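Local coordinates for protein receptor-type adenylate cyclase gresag 4.3 (Trypanosoma brucei, PDB 1FX4) that converts ATP to 3',5'-cyclic AMP and diphosphate with magnesium, through the class III cyclase domain of a membrane receptor-type protein, at residues P6-F17 and Y154-A165; A74-Q82 and L132-T140. All blocks are in the same frame, centred on the assembly; numbering follows the deposited sequence.

Contact 1 (P6-F17 and Y154-A165)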
loop_
_atom_site.group_PDB
_atom_site.type_symbol
_atom_site.label_atom_id
_atom_site.label_comp_id
_atom_site.label_asym_id
_atom_site.label_seq_id
_atom_site.Cartn_x
_atom_site.Cartn_y
_atom_site.Cartn_z
ATOM N N PRO A 6 -6.857 -11.389 16.793
ATOM C CA PRO A 6 -7.052 -12.847 16.846
ATOM C C PRO A 6 -5.643 -13.450 16.925
ATOM O O PRO A 6 -4.778 -13.125 16.109
ATOM C CB PRO A 6 -7.716 -13.142 15.503
ATOM C CG PRO A 6 -8.532 -11.900 15.255
ATOM C CD PRO A 6 -7.564 -10.798 15.641
ATOM N N LYS A 7 -5.402 -14.296 17.925
ATOM C CA LYS A 7 -4.071 -14.867 18.145
ATOM C C LYS A 7 -3.947 -16.379 18.086
ATOM O O LYS A 7 -2.844 -16.911 18.229
ATOM C CB LYS A 7 -3.552 -14.424 19.517
ATOM C CG LYS A 7 -3.632 -12.945 19.762
ATOM C CD LYS A 7 -3.197 -12.594 21.173
ATOM C CE LYS A 7 -3.371 -11.118 21.419
ATOM N NZ LYS A 7 -4.795 -10.732 21.263
ATOM N N GLU A 8 -5.056 -17.074 17.884
ATOM C CA GLU A 8 -5.017 -18.529 17.856
ATOM C C GLU A 8 -5.090 -19.141 16.473
ATOM O O GLU A 8 -6.080 -18.955 15.755
ATOM C CB GLU A 8 -6.145 -19.090 18.713
ATOM C CG GLU A 8 -6.051 -18.698 20.176
ATOM C CD GLU A 8 -7.169 -19.296 21.018
ATOM O OE1 GLU A 8 -8.104 -19.900 20.437
ATOM O OE2 GLU A 8 -7.108 -19.161 22.265
ATOM N N PRO A 9 -4.037 -19.875 16.070
ATOM C CA PRO A 9 -4.042 -20.506 14.745
ATOM C C PRO A 9 -5.255 -21.410 14.490
ATOM O O PRO A 9 -5.664 -21.585 13.338
ATOM C CB PRO A 9 -2.710 -21.272 14.707
ATOM C CG PRO A 9 -2.205 -21.258 16.132
ATOM C CD PRO A 9 -2.709 -19.978 16.699
ATOM N N THR A 10 -5.851 -21.958 15.549
ATOM C CA THR A 10 -7.028 -22.812 15.368
ATOM C C THR A 10 -8.330 -22.021 15.305
ATOM O O THR A 10 -9.352 -22.550 14.869
ATOM C CB THR A 10 -7.170 -23.892 16.471
ATOM O OG1 THR A 10 -7.118 -23.279 17.764
ATOM C CG2 THR A 10 -6.082 -24.930 16.339
ATOM N N GLY A 11 -8.296 -20.765 15.749
ATOM C CA GLY A 11 -9.500 -19.947 15.733
ATOM C C GLY A 11 -9.717 -19.199 14.422
ATOM O O GLY A 11 -8.813 -18.496 13.955
ATOM N N PRO A 12 -10.883 -19.376 13.772
ATOM C CA PRO A 12 -11.190 -18.694 12.509
ATOM C C PRO A 12 -11.112 -17.194 12.709
ATOM O O PRO A 12 -11.465 -16.681 13.772
ATOM C CB PRO A 12 -12.626 -19.130 12.228
ATOM C CG PRO A 12 -12.647 -20.525 12.771
ATOM C CD PRO A 12 -11.937 -20.355 14.100
ATOM N N VAL A 13 -10.622 -16.497 11.697
ATOM C CA VAL A 13 -10.493 -15.051 11.768
ATOM C C VAL A 13 -11.383 -14.408 10.703
ATOM O O VAL A 13 -11.562 -14.962 9.623
ATOM C CB VAL A 13 -9.038 -14.617 11.500
ATOM C CG1 VAL A 13 -8.924 -13.095 11.530
ATOM C CG2 VAL A 13 -8.090 -15.238 12.543
ATOM N N THR A 14 -11.994 -13.282 11.045
ATOM C CA THR A 14 -12.803 -12.565 10.070
ATOM C C THR A 14 -11.977 -11.355 9.681
ATOM O O THR A 14 -11.553 -10.565 10.535
ATOM C CB THR A 14 -14.163 -12.104 10.630
ATOM O OG1 THR A 14 -14.920 -13.253 11.026
ATOM C CG2 THR A 14 -14.951 -11.362 9.551
ATOM N N LEU A 15 -11.703 -11.250 8.388
ATOM C CA LEU A 15 -10.924 -10.146 7.889
ATOM C C LEU A 15 -11.805 -9.208 7.094
ATOM O O LEU A 15 -12.702 -9.643 6.378
ATOM C CB LEU A 15 -9.793 -10.661 7.002
ATOM C CG LEU A 15 -8.740 -11.481 7.740
ATOM C CD1 LEU A 15 -7.759 -12.020 6.712
ATOM C CD2 LEU A 15 -8.029 -10.606 8.767
ATOM N N ILE A 16 -11.551 -7.917 7.258
ATOM C CA ILE A 16 -12.277 -6.884 6.536
ATOM C C ILE A 16 -11.252 -6.054 5.783
ATOM O O ILE A 16 -10.259 -5.616 6.371
ATOM C CB ILE A 16 -12.983 -5.892 7.484
ATOM C CG1 ILE A 16 -13.928 -6.615 8.440
ATOM C CG2 ILE A 16 -13.739 -4.839 6.654
ATOM C CD1 ILE A 16 -14.425 -5.704 9.561
ATOM N N PHE A 17 -11.438 -5.910 4.477
ATOM C CA PHE A 17 -10.564 -5.052 3.695
ATOM C C PHE A 17 -11.420 -3.895 3.190
ATOM O O PHE A 17 -12.562 -4.094 2.792
ATOM C CB PHE A 17 -9.930 -5.791 2.504
ATOM C CG PHE A 17 -8.679 -6.547 2.859
ATOM C CD1 PHE A 17 -8.756 -7.842 3.334
ATOM C CD2 PHE A 17 -7.426 -5.960 2.707
ATOM C CE1 PHE A 17 -7.597 -8.551 3.650
ATOM C CE2 PHE A 17 -6.262 -6.670 3.023
ATOM C CZ PHE A 17 -6.357 -7.964 3.492
ATOM N N TYR A 154 0.210 -8.036 15.018
ATOM C CA TYR A 154 -0.161 -9.317 14.430
ATOM C C TYR A 154 -0.569 -9.103 12.988
ATOM O O TYR A 154 -1.158 -8.078 12.659
ATOM C CB TYR A 154 -1.338 -9.944 15.183
ATOM C CG TYR A 154 -0.973 -10.575 16.505
ATOM C CD1 TYR A 154 -0.886 -9.811 17.663
ATOM C CD2 TYR A 154 -0.715 -11.943 16.589
ATOM C CE1 TYR A 154 -0.550 -10.394 18.885
ATOM C CE2 TYR A 154 -0.378 -12.539 17.799
ATOM C CZ TYR A 154 -0.296 -11.760 18.940
ATOM O OH TYR A 154 0.041 -12.351 20.127
ATOM N N ASP A 155 -0.212 -10.049 12.128
ATOM C CA ASP A 155 -0.587 -9.985 10.724
ATOM C C ASP A 155 -1.191 -11.335 10.348
ATOM O O ASP A 155 -1.029 -12.334 11.065
ATOM C CB ASP A 155 0.593 -9.652 9.820
ATOM C CG ASP A 155 0.161 -8.994 8.501
ATOM O OD1 ASP A 155 1.021 -8.350 7.868
ATOM O OD2 ASP A 155 -1.023 -9.105 8.088
ATOM N N TYR A 156 -1.911 -11.349 9.238
ATOM C CA TYR A 156 -2.604 -12.536 8.780
ATOM C C TYR A 156 -2.321 -12.787 7.310
ATOM O O TYR A 156 -2.595 -11.948 6.460
ATOM C CB TYR A 156 -4.103 -12.354 9.040
ATOM C CG TYR A 156 -4.366 -11.971 10.480
ATOM C CD1 TYR A 156 -4.277 -10.646 10.895
ATOM C CD2 TYR A 156 -4.592 -12.945 11.444
ATOM C CE1 TYR A 156 -4.381 -10.297 12.243
ATOM C CE2 TYR A 156 -4.703 -12.610 12.792
ATOM C CZ TYR A 156 -4.595 -11.281 13.182
ATOM O OH TYR A 156 -4.641 -10.941 14.515
ATOM N N TYR A 157 -1.767 -13.958 7.031
ATOM C CA TYR A 157 -1.403 -14.356 5.677
ATOM C C TYR A 157 -2.103 -15.649 5.291
ATOM O O TYR A 157 -2.708 -16.317 6.130
ATOM C CB TYR A 157 0.111 -14.557 5.587
ATOM C CG TYR A 157 0.897 -13.283 5.734
ATOM C CD1 TYR A 157 1.298 -12.822 6.993
ATOM C CD2 TYR A 157 1.225 -12.520 4.617
ATOM C CE1 TYR A 157 2.004 -11.625 7.132
ATOM C CE2 TYR A 157 1.932 -11.320 4.745
ATOM C CZ TYR A 157 2.317 -10.884 6.005
ATOM O OH TYR A 157 3.008 -9.702 6.131
ATOM N N GLY A 158 -1.992 -16.013 4.021
ATOM C CA GLY A 158 -2.623 -17.235 3.557
ATOM C C GLY A 158 -3.809 -16.957 2.666
ATOM O O GLY A 158 -4.176 -15.797 2.440
ATOM N N ARG A 159 -4.421 -18.025 2.167
ATOM C CA ARG A 159 -5.564 -17.906 1.273
ATOM C C ARG A 159 -6.732 -17.117 1.877
ATOM O O ARG A 159 -7.435 -16.420 1.159
ATOM C CB ARG A 159 -6.028 -19.294 0.793
ATOM C CG ARG A 159 -4.987 -20.041 -0.051
ATOM C CD ARG A 159 -5.564 -21.285 -0.744
ATOM N NE ARG A 159 -6.276 -22.169 0.177
ATOM C CZ ARG A 159 -5.694 -22.926 1.103
ATOM N NH1 ARG A 159 -4.370 -22.931 1.246
ATOM N NH2 ARG A 159 -6.442 -23.653 1.922
ATOM N N THR A 160 -6.904 -17.192 3.193
ATOM C CA THR A 160 -7.989 -16.483 3.870
ATOM C C THR A 160 -7.849 -14.977 3.718
ATOM O O THR A 160 -8.809 -14.280 3.396
ATOM C CB THR A 160 -8.055 -16.846 5.370
ATOM O OG1 THR A 160 -8.492 -18.200 5.500
ATOM C CG2 THR A 160 -9.042 -15.937 6.116
ATOM N N SER A 161 -6.638 -14.481 3.944
ATOM C CA SER A 161 -6.373 -13.063 3.812
ATOM C C SER A 161 -6.532 -12.651 2.351
ATOM O O SER A 161 -7.133 -11.620 2.057
ATOM C CB SER A 161 -4.963 -12.753 4.316
ATOM O OG SER A 161 -4.673 -11.387 4.163
ATOM N N ASN A 162 -6.028 -13.483 1.438
ATOM C CA ASN A 162 -6.111 -13.194 0.004
ATOM C C ASN A 162 -7.561 -13.211 -0.478
ATOM O O ASN A 162 -7.943 -12.446 -1.362
ATOM C CB ASN A 162 -5.267 -14.196 -0.794
ATOM C CG ASN A 162 -3.836 -14.304 -0.267
ATOM O OD1 ASN A 162 -3.272 -13.332 0.251
ATOM N ND2 ASN A 162 -3.252 -15.500 -0.378
ATOM N N MET A 163 -8.371 -14.081 0.118
ATOM C CA MET A 163 -9.781 -14.188 -0.232
ATOM C C MET A 163 -10.513 -12.913 0.190
ATOM O O MET A 163 -11.345 -12.389 -0.547
ATOM C CB MET A 163 -10.408 -15.397 0.459
ATOM C CG MET A 163 -11.881 -15.559 0.198
ATOM S SD MET A 163 -12.173 -15.886 -1.537
ATOM C CE MET A 163 -11.506 -17.565 -1.651
ATOM N N ALA A 164 -10.208 -12.434 1.395
ATOM C CA ALA A 164 -10.835 -11.214 1.908
ATOM C C ALA A 164 -10.459 -10.031 1.016
ATOM O O ALA A 164 -11.299 -9.196 0.680
ATOM C CB ALA A 164 -10.387 -10.949 3.328
ATOM N N ALA A 165 -9.189 -9.984 0.623
ATOM C CA ALA A 165 -8.674 -8.912 -0.222
ATOM C C ALA A 165 -9.327 -8.912 -1.598
ATOM O O ALA A 165 -9.723 -7.867 -2.104
ATOM C CB ALA A 165 -7.162 -9.020 -0.346
#

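Contact 2 (A74-Q82 and L132-T140)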
loop_
_atom_site.group_PDB
_atom_site.type_symbol
_atom_site.label_atom_id
_atom_site.label_comp_id
_atom_site.label_asym_id
_atom_site.label_seq_id
_atom_site.Cartn_x
_atom_site.Cartn_y
_atom_site.Cartn_z
ATOM N N ALA A 74 -17.559 -7.852 12.929
ATOM C CA ALA A 74 -16.992 -7.409 11.653
ATOM C C ALA A 74 -18.077 -6.875 10.736
ATOM O O ALA A 74 -17.911 -5.843 10.086
ATOM C CB ALA A 74 -16.263 -8.545 10.988
ATOM N N VAL A 75 -19.206 -7.570 10.707
ATOM C CA VAL A 75 -20.332 -7.175 9.877
ATOM C C VAL A 75 -20.964 -5.885 10.391
ATOM O O VAL A 75 -21.322 -5.004 9.603
ATOM C CB VAL A 75 -21.362 -8.330 9.765
ATOM C CG1 VAL A 75 -22.594 -7.879 9.012
ATOM C CG2 VAL A 75 -20.726 -9.500 9.055
ATOM N N GLN A 76 -21.081 -5.760 11.712
ATOM C CA GLN A 76 -21.634 -4.546 12.315
ATOM C C GLN A 76 -20.742 -3.364 11.966
ATOM O O GLN A 76 -21.228 -2.280 11.642
ATOM C CB GLN A 76 -21.670 -4.647 13.837
ATOM C CG GLN A 76 -22.710 -5.573 14.412
ATOM C CD GLN A 76 -22.608 -5.617 15.928
ATOM O OE1 GLN A 76 -21.664 -6.184 16.482
ATOM N NE2 GLN A 76 -23.546 -4.971 16.603
ATOM N N LEU A 77 -19.430 -3.572 12.064
ATOM C CA LEU A 77 -18.486 -2.513 11.759
ATOM C C LEU A 77 -18.678 -2.046 10.310
ATOM O O LEU A 77 -18.762 -0.850 10.054
ATOM C CB LEU A 77 -17.044 -2.971 11.991
ATOM C CG LEU A 77 -15.935 -1.918 11.786
ATOM C CD1 LEU A 77 -14.667 -2.314 12.543
ATOM C CD2 LEU A 77 -15.619 -1.744 10.293
ATOM N N ALA A 78 -18.755 -2.992 9.381
ATOM C CA ALA A 78 -18.923 -2.656 7.964
ATOM C C ALA A 78 -20.227 -1.898 7.705
ATOM O O ALA A 78 -20.263 -0.946 6.924
ATOM C CB ALA A 78 -18.864 -3.913 7.116
ATOM N N GLN A 79 -21.300 -2.323 8.364
ATOM C CA GLN A 79 -22.583 -1.670 8.189
ATOM C C GLN A 79 -22.539 -0.263 8.751
ATOM O O GLN A 79 -22.994 0.684 8.115
ATOM C CB GLN A 79 -23.690 -2.481 8.864
ATOM C CG GLN A 79 -25.035 -1.785 8.845
ATOM C CD GLN A 79 -26.161 -2.761 9.061
ATOM O OE1 GLN A 79 -26.883 -2.682 10.058
ATOM N NE2 GLN A 79 -26.306 -3.708 8.139
ATOM N N GLU A 80 -21.961 -0.115 9.939
ATOM C CA GLU A 80 -21.877 1.195 10.559
ATOM C C GLU A 80 -20.929 2.092 9.772
ATOM O O GLU A 80 -21.117 3.303 9.715
ATOM C CB GLU A 80 -21.433 1.087 12.016
ATOM C CG GLU A 80 -21.895 2.263 12.856
ATOM C CD GLU A 80 -23.413 2.477 12.785
ATOM O OE1 GLU A 80 -23.837 3.656 12.793
ATOM O OE2 GLU A 80 -24.172 1.474 12.712
ATOM N N LEU A 81 -19.928 1.487 9.142
ATOM C CA LEU A 81 -19.003 2.271 8.335
ATOM C C LEU A 81 -19.801 2.979 7.235
ATOM O O LEU A 81 -19.726 4.189 7.110
ATOM C CB LEU A 81 -17.913 1.371 7.741
ATOM C CG LEU A 81 -16.762 2.058 6.987
ATOM C CD1 LEU A 81 -15.612 1.070 6.853
ATOM C CD2 LEU A 81 -17.189 2.547 5.615
ATOM N N GLN A 82 -20.575 2.231 6.449
ATOM C CA GLN A 82 -21.348 2.841 5.369
ATOM C C GLN A 82 -22.309 3.930 5.868
ATOM O O GLN A 82 -22.398 5.023 5.265
ATOM C CB GLN A 82 -22.112 1.779 4.593
ATOM C CG GLN A 82 -21.202 0.737 3.939
ATOM C CD GLN A 82 -20.307 1.355 2.887
ATOM O OE1 GLN A 82 -20.570 2.459 2.411
ATOM N NE2 GLN A 82 -19.242 0.642 2.513
ATOM N N LEU A 132 -16.968 10.378 0.669
ATOM C CA LEU A 132 -16.118 9.281 0.213
ATOM C C LEU A 132 -16.858 7.950 0.169
ATOM O O LEU A 132 -17.615 7.612 1.088
ATOM C CB LEU A 132 -14.879 9.155 1.110
ATOM C CG LEU A 132 -13.872 10.301 1.030
ATOM C CD1 LEU A 132 -12.731 10.065 2.045
ATOM C CD2 LEU A 132 -13.323 10.394 -0.401
ATOM N N ARG A 133 -16.670 7.205 -0.917
ATOM C CA ARG A 133 -17.312 5.902 -1.057
ATOM C C ARG A 133 -16.298 4.804 -0.771
ATOM O O ARG A 133 -15.290 4.664 -1.483
ATOM C CB ARG A 133 -17.909 5.719 -2.448
ATOM C CG ARG A 133 -19.013 6.707 -2.760
ATOM C CD ARG A 133 -19.561 6.434 -4.151
ATOM N NE ARG A 133 -20.463 7.491 -4.595
ATOM C CZ ARG A 133 -21.178 7.432 -5.715
ATOM N NH1 ARG A 133 -21.097 6.363 -6.501
ATOM N NH2 ARG A 133 -21.944 8.460 -6.067
ATOM N N VAL A 134 -16.589 4.009 0.251
ATOM C CA VAL A 134 -15.704 2.939 0.679
ATOM C C VAL A 134 -16.214 1.572 0.262
ATOM O O VAL A 134 -17.373 1.247 0.480
ATOM C CB VAL A 134 -15.520 2.984 2.238
ATOM C CG1 VAL A 134 -14.536 1.917 2.707
ATOM C CG2 VAL A 134 -15.014 4.359 2.653
ATOM N N ARG A 135 -15.365 0.788 -0.393
ATOM C CA ARG A 135 -15.741 -0.563 -0.777
ATOM C C ARG A 135 -15.247 -1.444 0.351
ATOM O O ARG A 135 -14.183 -1.194 0.930
ATOM C CB ARG A 135 -15.115 -0.977 -2.112
ATOM C CG ARG A 135 -13.637 -1.130 -2.094
ATOM C CD ARG A 135 -13.138 -1.686 -3.442
ATOM N NE ARG A 135 -13.181 -0.687 -4.484
ATOM C CZ ARG A 135 -12.103 -0.135 -5.032
ATOM N NH1 ARG A 135 -10.879 -0.490 -4.642
ATOM N NH2 ARG A 135 -12.252 0.783 -5.967
ATOM N N VAL A 136 -16.031 -2.460 0.684
ATOM C CA VAL A 136 -15.690 -3.338 1.790
ATOM C C VAL A 136 -15.893 -4.789 1.426
ATOM O O VAL A 136 -16.912 -5.157 0.847
ATOM C CB VAL A 136 -16.565 -3.011 3.044
ATOM C CG1 VAL A 136 -16.194 -3.922 4.207
ATOM C CG2 VAL A 136 -16.409 -1.534 3.424
ATOM N N GLY A 137 -14.913 -5.608 1.779
ATOM C CA GLY A 137 -14.996 -7.030 1.520
ATOM C C GLY A 137 -14.760 -7.714 2.848
ATOM O O GLY A 137 -13.879 -7.302 3.593
ATOM N N ILE A 138 -15.518 -8.775 3.118
ATOM C CA ILE A 138 -15.408 -9.508 4.381
ATOM C C ILE A 138 -15.338 -11.009 4.128
ATOM O O ILE A 138 -16.122 -11.551 3.346
ATOM C CB ILE A 138 -16.645 -9.257 5.277
ATOM C CG1 ILE A 138 -16.862 -7.751 5.498
ATOM C CG2 ILE A 138 -16.507 -10.009 6.612
ATOM C CD1 ILE A 138 -18.197 -7.432 6.209
ATOM N N HIS A 139 -14.412 -11.677 4.811
ATOM C CA HIS A 139 -14.269 -13.121 4.675
ATOM C C HIS A 139 -13.833 -13.708 5.996
ATOM O O HIS A 139 -13.106 -13.055 6.750
ATOM C CB HIS A 139 -13.241 -13.491 3.605
ATOM C CG HIS A 139 -13.089 -14.970 3.423
ATOM N ND1 HIS A 139 -11.873 -15.618 3.523
ATOM C CD2 HIS A 139 -14.011 -15.934 3.189
ATOM C CE1 HIS A 139 -12.059 -16.917 3.357
ATOM N NE2 HIS A 139 -13.344 -17.134 3.152
ATOM N N THR A 140 -14.266 -14.939 6.263
ATOM C CA THR A 140 -13.921 -15.629 7.502
ATOM C C THR A 140 -13.245 -16.960 7.186
ATOM O O THR A 140 -13.645 -17.669 6.265
ATOM C CB THR A 140 -15.176 -15.901 8.346
ATOM O OG1 THR A 140 -15.768 -14.656 8.730
ATOM C CG2 THR A 140 -14.830 -16.704 9.599
HETATM O O HOH W 1 -18.866 4.410 1.747
#

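Contact 1 (P6-F17 and Y154-A165)
The single hydrogen bond across this contact runs from Tyr156 to Pro6: the phenol OH of Tyr156 donates to Pro6 O at 2.7 Å. The C=O...donor angle of 130° and a slight tilt from the carbonyl plane show a bent approach, and Pro6 O lies at the edge of the Tyr156 ring, in its plane. The Pro6 ring packs against the same phenol oxygen, CD 3.1 Å from Tyr156 OH.

Two CH-pi contacts follow. Lys7 crosses Tyr154 at about a right angle, CG standing 4.0 Å from the ring centroid over the face; its NZ goes on to backbone carbonyls, among them Ala5 O. At the other end Ala165 CB sits 4.0 Å from the Phe17 centroid and only 7° off the ring normal, while Ala164 CB meets the ring edge 3.5 Å from Phe17 CD1.

Aliphatic packing fills the middle. Leu15 CD1 reaches within 3.4 Å of Ser161 CA, while Leu15 CB meets Ala164 CB. Val13 CG2 touches Tyr156 more loosely.

Strand 154-157, paired antiparallel with 144-147, thus brings its tyrosines against the loop before strand 13-20. The axes of segments 13-17 and 159-165 approach to 7.8 Å and cross at -37°: a helix packed on one face of the central sheet of the class III cyclase catalytic domain.

Contact 2 (A74-Q82 and L132-T140)
This is a buried helix-on-sheet packing near the centre of the domain: helix 74-82 lies almost antiparallel to strand 134-140, at 168° between their directions and with axes 9.8 Å apart at closest. Nearest CA pairs run in opposite order along the two segments, Ala74 with Ile138, Ala78 with Val136 and Gln82 with Val134, as that angle requires.

Ala78, pointing toward the strand, is touched by two of its residues: its CB lies 3.7 Å from Ile138 CD1 and also meets Val136 CG1. Ile138 CG1 is anti to the carbonyl carbon (chi1 -55°), which carries CD1 to the helix, where it also meets Val75 CG2. Leu81 crosses Val134 at about a right angle, CD2 lying 3.8 Å from Val134 CB. Val134, Val136 and Ile138 thus present one hydrophobic face of the central sheet of the class III nucleotidyl cyclase fold to helix 71-87. Magnesium ligands Asp19 and Asp62 are close by, their side chains about 6 and 8 Å from that of Val134.

Gln82 brings the polar component. A bend at chi2 turns its amide toward the strand, where NE2 donates to Val134 O at 2.8 Å with a nearly straight N-H...O angle of 166°. The acceptor lies in the Gln82 amide plane, although the donor is clearly tilted from the carbonyl plane. NE2 also packs against Val136 CG2. The amide oxygen OE1 accepts a hydrogen bond from Arg222 NH1 and lies 2.7 Å from a water that accepts from Val134 N at 2.8 Å.

The centres of contact 1 and contact 2 lie 16 Å apart, and both use the central mixed sheet, in which strands 13-20 and 134-141 are antiparallel neighbours. Both segments of contact 2 fall between those of contact 1 in the chain: 6-17, 74-82, 132-140, 154-165. Helices 159-170 and 71-87 cover opposite faces of the sheet, since Leu15 and Phe17 point to the former while Thr14 and Ile16 lie on the side touched by Ala74. Leu15 N to His139 O, 2.8 Å, is a probable hydrogen bond joining the strands directly. Asp19, a magnesium ligand, lies on strand 13-20, so both contacts pack against a sheet that carries part of the metal site, without supplying a ligand themselves.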